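Long-range contact in KP6 killer toxin subunit alpha (PDB 4GVB), which recognises cellular receptors on susceptible fungal cells as one subunit of a secreted, virally encoded heterodimeric killer toxin: residues C16-H21 against R28-A33. Sequence-based numbering, arbitrary orientation.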
# COMPACT_ATOMS: atom_id res chain seq x y z
N CYS A 16 -12.78 -0.78 -9.10
CA CYS A 16 -11.35 -0.69 -9.42
C CYS A 16 -10.47 -1.26 -8.32
O CYS A 16 -10.89 -1.37 -7.17
CB CYS A 16 -10.95 0.78 -9.65
SG CYS A 16 -11.77 1.64 -10.98
N TRP A 17 -9.24 -1.64 -8.67
CA TRP A 17 -8.28 -2.15 -7.69
C TRP A 17 -6.83 -1.96 -8.12
O TRP A 17 -6.53 -1.87 -9.32
CB TRP A 17 -8.54 -3.62 -7.35
CG TRP A 17 -8.45 -4.57 -8.50
CD1 TRP A 17 -7.36 -5.32 -8.88
CD2 TRP A 17 -9.50 -4.90 -9.42
NE1 TRP A 17 -7.68 -6.08 -9.99
CE2 TRP A 17 -8.98 -5.85 -10.33
CE3 TRP A 17 -10.83 -4.49 -9.56
CZ2 TRP A 17 -9.75 -6.38 -11.37
CZ3 TRP A 17 -11.58 -5.02 -10.60
CH2 TRP A 17 -11.04 -5.95 -11.49
N CYS A 18 -5.94 -1.92 -7.14
CA CYS A 18 -4.51 -1.86 -7.41
C CYS A 18 -3.99 -3.24 -7.80
O CYS A 18 -4.42 -4.24 -7.26
CB CYS A 18 -3.77 -1.35 -6.17
SG CYS A 18 -4.21 0.33 -5.68
N THR A 19 -3.05 -3.28 -8.75
CA THR A 19 -2.44 -4.53 -9.18
C THR A 19 -0.91 -4.48 -9.14
O THR A 19 -0.31 -3.48 -9.49
CB THR A 19 -2.89 -4.95 -10.59
OG1 THR A 19 -2.52 -3.95 -11.54
CG2 THR A 19 -4.40 -5.13 -10.62
N ALA A 20 -0.30 -5.56 -8.69
CA ALA A 20 1.16 -5.66 -8.67
C ALA A 20 1.66 -5.67 -10.10
O ALA A 20 1.12 -6.39 -10.95
CB ALA A 20 1.58 -6.90 -7.96
N HIS A 21 2.67 -4.87 -10.40
CA HIS A 21 3.25 -4.91 -11.74
C HIS A 21 3.83 -6.31 -12.00
O HIS A 21 4.18 -7.03 -11.07
CB HIS A 21 4.28 -3.79 -11.95
CG HIS A 21 5.60 -4.03 -11.29
ND1 HIS A 21 6.22 -3.08 -10.50
CD2 HIS A 21 6.43 -5.10 -11.32
CE1 HIS A 21 7.37 -3.56 -10.06
NE2 HIS A 21 7.53 -4.78 -10.55
N ARG A 28 -5.01 -6.04 -2.15
CA ARG A 28 -6.14 -5.55 -1.38
C ARG A 28 -5.75 -4.48 -0.35
O ARG A 28 -6.50 -3.52 -0.15
CB ARG A 28 -6.90 -6.70 -0.71
CG ARG A 28 -6.23 -7.33 0.50
CD ARG A 28 -7.16 -8.33 1.17
NE ARG A 28 -7.75 -9.25 0.19
CZ ARG A 28 -9.03 -9.24 -0.18
NH1 ARG A 28 -9.87 -8.38 0.36
NH2 ARG A 28 -9.47 -10.12 -1.08
N TYR A 29 -4.59 -4.63 0.28
CA TYR A 29 -4.14 -3.64 1.25
C TYR A 29 -3.90 -2.28 0.61
O TYR A 29 -4.15 -1.24 1.23
CB TYR A 29 -2.85 -4.10 1.94
CG TYR A 29 -3.08 -5.15 3.00
CD1 TYR A 29 -3.37 -4.80 4.30
CD2 TYR A 29 -3.00 -6.50 2.69
CE1 TYR A 29 -3.57 -5.77 5.28
CE2 TYR A 29 -3.20 -7.48 3.65
CZ TYR A 29 -3.48 -7.11 4.95
OH TYR A 29 -3.68 -8.07 5.92
N ALA A 30 -3.41 -2.28 -0.61
CA ALA A 30 -3.17 -1.03 -1.34
C ALA A 30 -4.50 -0.43 -1.79
O ALA A 30 -4.72 0.78 -1.70
CB ALA A 30 -2.28 -1.28 -2.52
N THR A 31 -5.39 -1.29 -2.27
CA THR A 31 -6.74 -0.85 -2.65
C THR A 31 -7.47 -0.27 -1.47
O THR A 31 -8.02 0.82 -1.56
CB THR A 31 -7.60 -2.00 -3.22
OG1 THR A 31 -6.97 -2.52 -4.40
CG2 THR A 31 -8.99 -1.49 -3.59
N ALA A 32 -7.48 -1.00 -0.35
CA ALA A 32 -8.13 -0.54 0.87
C ALA A 32 -7.68 0.85 1.27
O ALA A 32 -8.50 1.67 1.67
CB ALA A 32 -7.90 -1.52 2.01
N ALA A 33 -6.37 1.09 1.21
CA ALA A 33 -5.80 2.37 1.62
C ALA A 33 -6.23 3.54 0.75
O ALA A 33 -6.06 4.71 1.13
CB ALA A 33 -4.26 2.28 1.67
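Thr31 and Cys18 carry this helix-on-sheet contact of a small disulfide-rich α/β toxin subunit: the short helix 28-33 packs through Thr31 and Ala30 on strand 14-19, which lies between 50-53 and 71-76 in the four-stranded antiparallel sheet. Cys18 N donates to Thr31 OG1 at 3.0 Å, with a nearly straight N-H...O angle of 163°. The first torsion of Thr31 (chi1 -61°) sets OG1 anti to its own carbonyl carbon, and the hydroxyl thereby faces the strand. OG1 also makes a weak hydrogen bond to Leu27 O, four residues back; a carbonyl oxygen can only accept, so there the hydroxyl donates. Leu27 also pairs with Cys18 through the backbone.

The tight part is small. The CA atoms of Cys18 and Thr31 are 5.4 Å apart, and the segment axes approach to 6.9 Å. Beside the polar link, Cys18 CB lies 3.9 Å from Ala30 CB, both pointing toward the opposite segment. Cys18 SG sits over the helix backbone, 4.0 Å from Thr31 N. One residue earlier in the strand, Trp17 CB comes within 3.5 Å of Thr31 OG1, but the indole turns away to stack with His50.

Packing thins toward Cys16, whose carbonyl O is 4.1 Å from Thr31 CG2. The Thr31 side chain also touches Phe61 of helix 58-67 and Tyr44 of strand 43-45. Outward from the helix, Arg28 is exposed and directed away from the strand, its guanidinium bonded to Arg47 O. Partly exposed Tyr29 makes a cation-pi contact with Arg66 of the KP6 beta subunit.

With only 172 Å² buried in total, apolar area contributes modestly: the buried Thr31 hydroxyl accepting the Cys18 N-H, together with the Leu27 backbone pairing, is consistent with tying the helix start to the strand, which the Cys18-Cys65 disulfide joins covalently to helix 58-67.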